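Local coordinates for protein deseasin MCP-01 (Pseudoalteromonas sp., PDB 3VV3) that degrades collagen as a bacterial collagenolytic serine protease of the subtilisin family, its catalytic domain being an alpha/beta fold that binds calcium ions, at residues Gly144-Ala149 with Gly177-Leu182; Pro274-Ala279 with Glu297-Ser302; Leu282-Asn287 with Leu293-Leu298. All coordinates share one frame; numbering follows the deposited sequence.

Contact 1. Residues Gly144-Ala149 with Gly177-Leu182; sequences GSTSGA and GFSQAL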
loop_
_atom_site.group_PDB
_atom_site.type_symbol
_atom_site.label_atom_id
_atom_site.label_comp_id
_atom_site.label_asym_id
_atom_site.label_seq_id
_atom_site.Cartn_x
_atom_site.Cartn_y
_atom_site.Cartn_z
ATOM N N GLY A 144 1.631 -14.388 1.508
ATOM C CA GLY A 144 1.562 -15.070 0.224
ATOM C C GLY A 144 2.918 -15.612 -0.177
ATOM O O GLY A 144 3.907 -15.396 0.525
ATOM N N SER A 145 2.970 -16.320 -1.303
ATOM C CA SER A 145 4.219 -16.909 -1.768
ATOM C C SER A 145 4.282 -16.925 -3.282
ATOM O O SER A 145 3.257 -16.821 -3.957
ATOM C CB SER A 145 4.358 -18.343 -1.258
ATOM O OG SER A 145 3.380 -19.185 -1.851
ATOM N N THR A 146 5.494 -17.065 -3.814
ATOM C CA THR A 146 5.659 -17.237 -5.253
ATOM C C THR A 146 4.922 -18.497 -5.716
ATOM O O THR A 146 4.301 -18.508 -6.782
ATOM C CB THR A 146 7.138 -17.297 -5.643
ATOM O OG1 THR A 146 7.766 -16.052 -5.287
ATOM C CG2 THR A 146 7.285 -17.513 -7.140
ATOM N N SER A 147 4.981 -19.553 -4.908
ATOM C CA SER A 147 4.235 -20.781 -5.201
ATOM C C SER A 147 2.746 -20.506 -5.377
ATOM O O SER A 147 2.103 -21.049 -6.276
ATOM C CB SER A 147 4.447 -21.831 -4.105
ATOM O OG SER A 147 5.746 -22.384 -4.202
ATOM N N GLY A 148 2.194 -19.665 -4.510
ATOM C CA GLY A 148 0.795 -19.283 -4.627
ATOM C C GLY A 148 0.493 -18.542 -5.921
ATOM O O GLY A 148 -0.497 -18.823 -6.598
ATOM N N ALA A 149 1.343 -17.581 -6.271
ATOM C CA ALA A 149 1.149 -16.822 -7.500
ATOM C C ALA A 149 1.202 -17.769 -8.691
ATOM O O ALA A 149 0.445 -17.623 -9.635
ATOM C CB ALA A 149 2.211 -15.747 -7.633
ATOM N N GLY A 177 13.139 -12.068 -5.916
ATOM C CA GLY A 177 14.061 -12.043 -7.029
ATOM C C GLY A 177 13.571 -12.965 -8.118
ATOM O O GLY A 177 12.457 -13.484 -8.054
ATOM N N PHE A 178 14.417 -13.168 -9.119
ATOM C CA PHE A 178 14.080 -14.035 -10.235
ATOM C C PHE A 178 13.734 -15.458 -9.795
ATOM O O PHE A 178 14.473 -16.083 -9.027
ATOM C CB PHE A 178 15.245 -14.070 -11.222
ATOM C CG PHE A 178 14.962 -14.867 -12.453
ATOM C CD1 PHE A 178 15.158 -16.240 -12.463
ATOM C CD2 PHE A 178 14.497 -14.246 -13.605
ATOM C CE1 PHE A 178 14.892 -16.982 -13.593
ATOM C CE2 PHE A 178 14.229 -14.987 -14.746
ATOM C CZ PHE A 178 14.428 -16.358 -14.736
ATOM N N SER A 179 12.603 -15.961 -10.289
ATOM C CA SER A 179 12.206 -17.352 -10.094
ATOM C C SER A 179 12.021 -18.021 -11.446
ATOM O O SER A 179 11.228 -17.564 -12.264
ATOM C CB SER A 179 10.893 -17.435 -9.307
ATOM O OG SER A 179 10.280 -18.705 -9.483
ATOM N N GLN A 180 12.742 -19.112 -11.678
ATOM C CA GLN A 180 12.584 -19.850 -12.919
ATOM C C GLN A 180 11.194 -20.471 -13.006
ATOM O O GLN A 180 10.620 -20.580 -14.094
ATOM C CB GLN A 180 13.650 -20.943 -13.049
ATOM C CG GLN A 180 13.689 -21.559 -14.439
ATOM C CD GLN A 180 14.011 -20.531 -15.509
ATOM O OE1 GLN A 180 15.081 -19.922 -15.499
ATOM N NE2 GLN A 180 13.088 -20.342 -16.447
ATOM N N ALA A 181 10.666 -20.910 -11.865
ATOM C CA ALA A 181 9.331 -21.497 -11.828
ATOM C C ALA A 181 8.286 -20.470 -12.247
ATOM O O ALA A 181 7.354 -20.791 -12.985
ATOM C CB ALA A 181 9.013 -22.051 -10.436
ATOM N N LEU A 182 8.437 -19.234 -11.774
ATOM C CA LEU A 182 7.489 -18.180 -12.154
ATOM C C LEU A 182 7.667 -17.794 -13.627
ATOM O O LEU A 182 6.683 -17.636 -14.364
ATOM C CB LEU A 182 7.623 -16.960 -11.231
ATOM C CG LEU A 182 6.674 -15.784 -11.501
ATOM C CD1 LEU A 182 5.245 -16.292 -11.658
ATOM C CD2 LEU A 182 6.762 -14.770 -10.355
HETATM O O HOH W 1 10.255 -14.952 -6.406
#

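Contact 2. Residues Pro274-Ala279 with Glu297-Ser302; sequences PHVAGA and ELLMSS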
loop_
_atom_site.group_PDB
_atom_site.type_symbol
_atom_site.label_atom_id
_atom_site.label_comp_id
_atom_site.label_asym_id
_atom_site.label_seq_id
_atom_site.Cartn_x
_atom_site.Cartn_y
_atom_site.Cartn_z
ATOM N N PRO A 274 -4.405 -2.060 -13.545
ATOM C CA PRO A 274 -5.763 -2.411 -13.991
ATOM C C PRO A 274 -6.375 -1.455 -15.021
ATOM O O PRO A 274 -7.290 -1.873 -15.723
ATOM C CB PRO A 274 -6.579 -2.427 -12.687
ATOM C CG PRO A 274 -5.811 -1.540 -11.755
ATOM C CD PRO A 274 -4.359 -1.824 -12.088
ATOM N N HIS A 275 -5.904 -0.212 -15.129
ATOM C CA HIS A 275 -6.345 0.603 -16.263
ATOM C C HIS A 275 -5.899 -0.072 -17.560
ATOM O O HIS A 275 -6.659 -0.149 -18.536
ATOM C CB HIS A 275 -5.798 2.036 -16.196
ATOM C CG HIS A 275 -6.431 2.873 -15.126
ATOM N ND1 HIS A 275 -7.547 3.657 -15.346
ATOM C CD2 HIS A 275 -6.111 3.033 -13.820
ATOM C CE1 HIS A 275 -7.880 4.267 -14.222
ATOM N NE2 HIS A 275 -7.020 3.906 -13.281
ATOM N N VAL A 276 -4.662 -0.572 -17.555
ATOM C CA VAL A 276 -4.107 -1.242 -18.730
ATOM C C VAL A 276 -4.754 -2.609 -18.980
ATOM O O VAL A 276 -5.111 -2.935 -20.124
ATOM C CB VAL A 276 -2.567 -1.378 -18.644
ATOM C CG1 VAL A 276 -2.035 -2.150 -19.851
ATOM C CG2 VAL A 276 -1.922 0.005 -18.562
ATOM N N ALA A 277 -4.925 -3.403 -17.926
ATOM C CA ALA A 277 -5.610 -4.682 -18.084
ATOM C C ALA A 277 -7.038 -4.450 -18.575
ATOM O O ALA A 277 -7.533 -5.157 -19.464
ATOM C CB ALA A 277 -5.616 -5.472 -16.773
ATOM N N GLY A 278 -7.700 -3.451 -18.005
ATOM C CA GLY A 278 -9.034 -3.078 -18.448
ATOM C C GLY A 278 -9.038 -2.653 -19.904
ATOM O O GLY A 278 -9.910 -3.066 -20.676
ATOM N N ALA A 279 -8.071 -1.824 -20.291
ATOM C CA ALA A 279 -7.980 -1.395 -21.681
ATOM C C ALA A 279 -7.743 -2.584 -22.621
ATOM O O ALA A 279 -8.314 -2.639 -23.710
ATOM C CB ALA A 279 -6.898 -0.335 -21.861
ATOM N N GLU A 297 1.705 -4.389 -28.105
ATOM C CA GLU A 297 2.325 -3.301 -28.860
ATOM C C GLU A 297 1.304 -2.230 -29.210
ATOM O O GLU A 297 1.633 -1.042 -29.268
ATOM C CB GLU A 297 3.035 -3.835 -30.110
ATOM C CG GLU A 297 4.255 -4.691 -29.779
ATOM C CD GLU A 297 5.151 -4.957 -30.979
ATOM O OE1 GLU A 297 4.647 -4.974 -32.125
ATOM O OE2 GLU A 297 6.367 -5.156 -30.767
ATOM N N LEU A 298 0.061 -2.644 -29.425
ATOM C CA LEU A 298 -1.002 -1.695 -29.721
ATOM C C LEU A 298 -1.279 -0.781 -28.523
ATOM O O LEU A 298 -1.443 0.431 -28.672
ATOM C CB LEU A 298 -2.278 -2.433 -30.131
ATOM C CG LEU A 298 -3.486 -1.559 -30.456
ATOM C CD1 LEU A 298 -4.225 -2.132 -31.660
ATOM C CD2 LEU A 298 -4.403 -1.457 -29.262
ATOM N N LEU A 299 -1.340 -1.367 -27.334
ATOM C CA LEU A 299 -1.539 -0.577 -26.121
ATOM C C LEU A 299 -0.409 0.431 -25.950
ATOM O O LEU A 299 -0.637 1.595 -25.594
ATOM C CB LEU A 299 -1.665 -1.499 -24.900
ATOM C CG LEU A 299 -2.965 -2.312 -24.888
ATOM C CD1 LEU A 299 -2.878 -3.505 -23.914
ATOM C CD2 LEU A 299 -4.153 -1.416 -24.559
ATOM N N MET A 300 0.816 -0.012 -26.218
ATOM C CA MET A 300 1.984 0.860 -26.123
ATOM C C MET A 300 1.971 1.969 -27.180
ATOM O O MET A 300 2.140 3.146 -26.865
ATOM C CB MET A 300 3.264 0.033 -26.233
ATOM C CG MET A 300 3.488 -0.867 -25.011
ATOM S SD MET A 300 4.779 -2.103 -25.231
ATOM C CE MET A 300 6.254 -1.083 -25.358
ATOM N N SER A 301 1.748 1.593 -28.433
ATOM C CA SER A 301 1.904 2.545 -29.529
ATOM C C SER A 301 0.746 3.528 -29.615
ATOM O O SER A 301 0.919 4.646 -30.097
ATOM C CB SER A 301 2.089 1.809 -30.865
ATOM O OG SER A 301 0.923 1.083 -31.213
ATOM N N SER A 302 -0.433 3.121 -29.151
ATOM C CA SER A 302 -1.617 3.975 -29.247
ATOM C C SER A 302 -1.709 5.015 -28.136
ATOM O O SER A 302 -2.566 5.895 -28.181
ATOM C CB SER A 302 -2.904 3.146 -29.275
ATOM O OG SER A 302 -3.144 2.521 -28.024
#

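Contact 3. Residues Leu282-Asn287 with Leu293-Leu298; sequences LVLSVN and LELKEL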
loop_
_atom_site.group_PDB
_atom_site.type_symbol
_atom_site.label_atom_id
_atom_site.label_comp_id
_atom_site.label_asym_id
_atom_site.label_seq_id
_atom_site.Cartn_x
_atom_site.Cartn_y
_atom_site.Cartn_z
ATOM N N LEU A 282 -10.981 -4.278 -23.104
ATOM C CA LEU A 282 -11.846 -3.475 -23.973
ATOM C C LEU A 282 -11.460 -3.630 -25.444
ATOM O O LEU A 282 -12.327 -3.778 -26.316
ATOM C CB LEU A 282 -11.832 -1.992 -23.558
ATOM C CG LEU A 282 -12.979 -1.155 -24.149
ATOM C CD1 LEU A 282 -14.317 -1.766 -23.746
ATOM C CD2 LEU A 282 -12.904 0.287 -23.677
ATOM N N VAL A 283 -10.160 -3.619 -25.719
ATOM C CA VAL A 283 -9.656 -3.848 -27.070
ATOM C C VAL A 283 -10.128 -5.210 -27.597
ATOM O O VAL A 283 -10.552 -5.331 -28.743
ATOM C CB VAL A 283 -8.113 -3.777 -27.122
ATOM C CG1 VAL A 283 -7.595 -4.308 -28.451
ATOM C CG2 VAL A 283 -7.622 -2.338 -26.883
ATOM N N LEU A 284 -10.063 -6.232 -26.749
ATOM C CA LEU A 284 -10.433 -7.581 -27.171
ATOM C C LEU A 284 -11.942 -7.720 -27.369
ATOM O O LEU A 284 -12.412 -8.723 -27.911
ATOM C CB LEU A 284 -9.926 -8.613 -26.167
ATOM C CG LEU A 284 -8.412 -8.836 -26.154
ATOM C CD1 LEU A 284 -8.006 -9.671 -24.931
ATOM C CD2 LEU A 284 -7.971 -9.518 -27.438
ATOM N N SER A 285 -12.707 -6.721 -26.935
ATOM C CA SER A 285 -14.149 -6.727 -27.213
ATOM C C SER A 285 -14.409 -6.184 -28.616
ATOM O O SER A 285 -15.505 -6.348 -29.164
ATOM C CB SER A 285 -14.939 -5.925 -26.169
ATOM O OG SER A 285 -14.809 -4.526 -26.392
ATOM N N VAL A 286 -13.394 -5.547 -29.192
ATOM C CA VAL A 286 -13.485 -4.951 -30.532
ATOM C C VAL A 286 -12.750 -5.793 -31.588
ATOM O O VAL A 286 -13.215 -5.950 -32.721
ATOM C CB VAL A 286 -12.937 -3.495 -30.523
ATOM C CG1 VAL A 286 -12.801 -2.946 -31.932
ATOM C CG2 VAL A 286 -13.834 -2.587 -29.672
ATOM N N ASN A 287 -11.598 -6.340 -31.211
ATOM C CA ASN A 287 -10.800 -7.148 -32.132
ATOM C C ASN A 287 -10.164 -8.340 -31.428
ATOM O O ASN A 287 -9.052 -8.246 -30.908
ATOM C CB ASN A 287 -9.726 -6.298 -32.826
ATOM C CG ASN A 287 -8.987 -7.062 -33.933
ATOM O OD1 ASN A 287 -9.170 -8.265 -34.107
ATOM N ND2 ASN A 287 -8.150 -6.354 -34.684
ATOM N N LEU A 293 1.182 -10.365 -28.578
ATOM C CA LEU A 293 2.197 -9.364 -28.868
ATOM C C LEU A 293 1.611 -8.158 -29.611
ATOM O O LEU A 293 1.999 -7.022 -29.367
ATOM C CB LEU A 293 3.336 -9.983 -29.679
ATOM C CG LEU A 293 4.463 -9.025 -30.078
ATOM C CD1 LEU A 293 5.108 -8.399 -28.844
ATOM C CD2 LEU A 293 5.502 -9.745 -30.928
ATOM N N GLU A 294 0.686 -8.403 -30.532
ATOM C CA GLU A 294 0.031 -7.297 -31.232
ATOM C C GLU A 294 -0.769 -6.441 -30.268
ATOM O O GLU A 294 -0.748 -5.209 -30.348
ATOM C CB GLU A 294 -0.880 -7.819 -32.351
ATOM C CG GLU A 294 -0.129 -8.277 -33.585
ATOM C CD GLU A 294 -1.020 -8.979 -34.595
ATOM O OE1 GLU A 294 -2.115 -9.456 -34.214
ATOM O OE2 GLU A 294 -0.608 -9.059 -35.773
ATOM N N LEU A 295 -1.476 -7.106 -29.356
ATOM C CA LEU A 295 -2.241 -6.429 -28.314
ATOM C C LEU A 295 -1.335 -5.552 -27.451
ATOM O O LEU A 295 -1.629 -4.376 -27.203
ATOM C CB LEU A 295 -2.954 -7.458 -27.442
ATOM C CG LEU A 295 -3.809 -6.911 -26.299
ATOM C CD1 LEU A 295 -4.836 -5.919 -26.828
ATOM C CD2 LEU A 295 -4.515 -8.054 -25.550
ATOM N N LYS A 296 -0.235 -6.133 -26.992
ATOM C CA LYS A 296 0.712 -5.421 -26.151
ATOM C C LYS A 296 1.251 -4.196 -26.871
ATOM O O LYS A 296 1.247 -3.096 -26.320
ATOM C CB LYS A 296 1.869 -6.336 -25.747
ATOM C CG LYS A 296 3.018 -5.593 -25.052
ATOM C CD LYS A 296 4.092 -6.567 -24.572
ATOM C CE LYS A 296 5.377 -5.845 -24.166
ATOM N NZ LYS A 296 6.420 -6.818 -23.756
ATOM N N GLU A 297 1.705 -4.389 -28.105
ATOM C CA GLU A 297 2.325 -3.301 -28.860
ATOM C C GLU A 297 1.304 -2.230 -29.210
ATOM O O GLU A 297 1.633 -1.042 -29.268
ATOM C CB GLU A 297 3.035 -3.835 -30.110
ATOM C CG GLU A 297 4.255 -4.691 -29.779
ATOM C CD GLU A 297 5.151 -4.957 -30.979
ATOM O OE1 GLU A 297 4.647 -4.974 -32.125
ATOM O OE2 GLU A 297 6.367 -5.156 -30.767
ATOM N N LEU A 298 0.061 -2.644 -29.425
ATOM C CA LEU A 298 -1.002 -1.695 -29.721
ATOM C C LEU A 298 -1.279 -0.781 -28.523
ATOM O O LEU A 298 -1.443 0.431 -28.672
ATOM C CB LEU A 298 -2.278 -2.433 -30.131
ATOM C CG LEU A 298 -3.486 -1.559 -30.456
ATOM C CD1 LEU A 298 -4.225 -2.132 -31.660
ATOM C CD2 LEU A 298 -4.403 -1.457 -29.262
#

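Contact 1. Residues Gly144-Ala149 with Gly177-Leu182
Two neighbouring helices of the subtilisin-like alpha/beta domain start side by side here, each N-capped by a serine, and Thr146 on helix 146-161 meets Ser179 and Leu182 at the start of helix 180-191. The touching is done by one methyl. Thr146 CG2 stands anti to its own backbone N (OG1 at chi1 -62°) and reaches over to Ser179 OG at 4.0 Å. The same methyl lies 4.1 Å from Leu182 CB, the threonine coming in nearly perpendicular to the leucine. The other branch of the threonine takes up a water: Thr146 OG1 is 2.9 Å from a water that donates to Gly177 O at 3.1 Å, so methyl and hydroxyl of one residue both tie the two chain segments together.

Behind the methyl, Ser179 OG accepts from Leu182 N at 3.0 Å with an N-H...O angle of 162°, and Ser145 OG takes Gly148 N at 3.0 Å in the same manner. Without the hydroxyl, as with an alanine at Ser179, Leu182 N would probably lose its capping acceptor and Thr146 CG2 one of its two neighbours across the contact. Farther in, Leu182 packs on Ile150 and Ile153 of helix 146-161, while the OH of Tyr217 bonds Ser179 N. Just before the helix, Gly144 N is hydrogen-bonded to Ser236 OG of the second subunit. Helix 146-161 connects strands 131-136 and 166-171, helix 180-191 strands 166-171 and 195-199: side-by-side helices flanking the parallel sheet of the subtilisin-like alpha/beta fold.

Contact 2. Residues Pro274-Ala279 with Glu297-Ser302
Leu299 of helix 292-301 lies against Val276 and Ala279 of helix 269-284, a buried helix-helix contact within the subtilase fold. Helix 269-284 corresponds to the central helix that, in subtilases, starts near the catalytic serine. The two isopropyl methyls of the leucine share the work. Leu299 CD2 comes to 4.0 Å from Ala279 CB, whereas Leu299 CD1 sits more loosely, 4.4 Å from Val276 CG1. Val276 and Ala279 are three residues apart and so present neighbouring positions on one helix face. With CG anti to the carbonyl carbon (chi1 -69°), the Leu299 side chain is carried across to that face. The contact is wholly apolar, so shape and burial, rather than directed bonds, fix it.

The second shell holds both helices in place. Strand 222-228 supplies Leu223, which touches Val276 and Leu299 alike, and Ile225, which touches Val276; Val321 of helix 321-327 and Leu319 lie against Ala279. Gly278 O is held by the side-chain amide of Asn127, and Pro274 fits against Val109, Thr112 and Ile113 of helix 105-114. Toward the far end of helix 292-301, two hydrogen bonds converge on one carbonyl: Leu298 O accepts Ser302 N at 2.9 Å from one face of its plane, and Ser302 OG, 2.8 Å from Leu298 O and tilted 28° from that plane, arrives from the opposite face.

Contact 3. Residues Leu282-Asn287 with Leu293-Leu298
Val283 overlaps Leu295, its CG1 pressed to 3.6 Å from Leu295 CD1, where helix 269-284 of the subtilase fold packs against the next helix, 292-301, after a short connection. The two run antiparallel alongside one another, bringing Val283 CB as well near the same methyl. Leu295 extends with CG anti to the backbone N (chi1 -180°), and its branches then part: CD1 serves the valine, while CD2 lies 3.9 Å from Leu284 CD1. Leu284 comes in nearly square to Leu295. On the other branch of the valine, Val283 CG2 meets Leu298 CD2 at 4.1 Å, again with the side chains antiparallel.

Around this cluster Leu284 leans on Arg167 and Val168 of strand 166-171, Leu295 on Leu195 of strand 195-199, and Val283 and Leu298 both on Ala324 of helix 321-327. Beside the apolar patch, Val283 O receives both Val286 N and Asn287 N, each at 2.9 Å. Leu282 O is gripped twice by one residue: Ser285 N bonds it at 3.0 Å, and Ser285 OG donates in the carbonyl plane, onto a lone pair of Leu282 O, at 2.6 Å.

In the fold
Contacts 2 and 3 join the same two helices, 269-284 and 292-301, and are successive parts of one apolar interface: their centres lie about 8 Å apart, and Leu299 CD2 of contact 2 lies 4.3 Å from Val283 CG2 of contact 3. Their segments overlap at Glu297-Leu298. Contact 2 is fully buried; contact 3 is partly so, nearer the end of helix 269-284. Contact 1 stands apart, its centre about 25 Å from that of contact 2, on a different helix pair and farther from the chain's centre. There, toward the surface, a hydroxyl, a water and serine caps accompany the methyl contact, whereas the other two rest on aliphatic carbons alone.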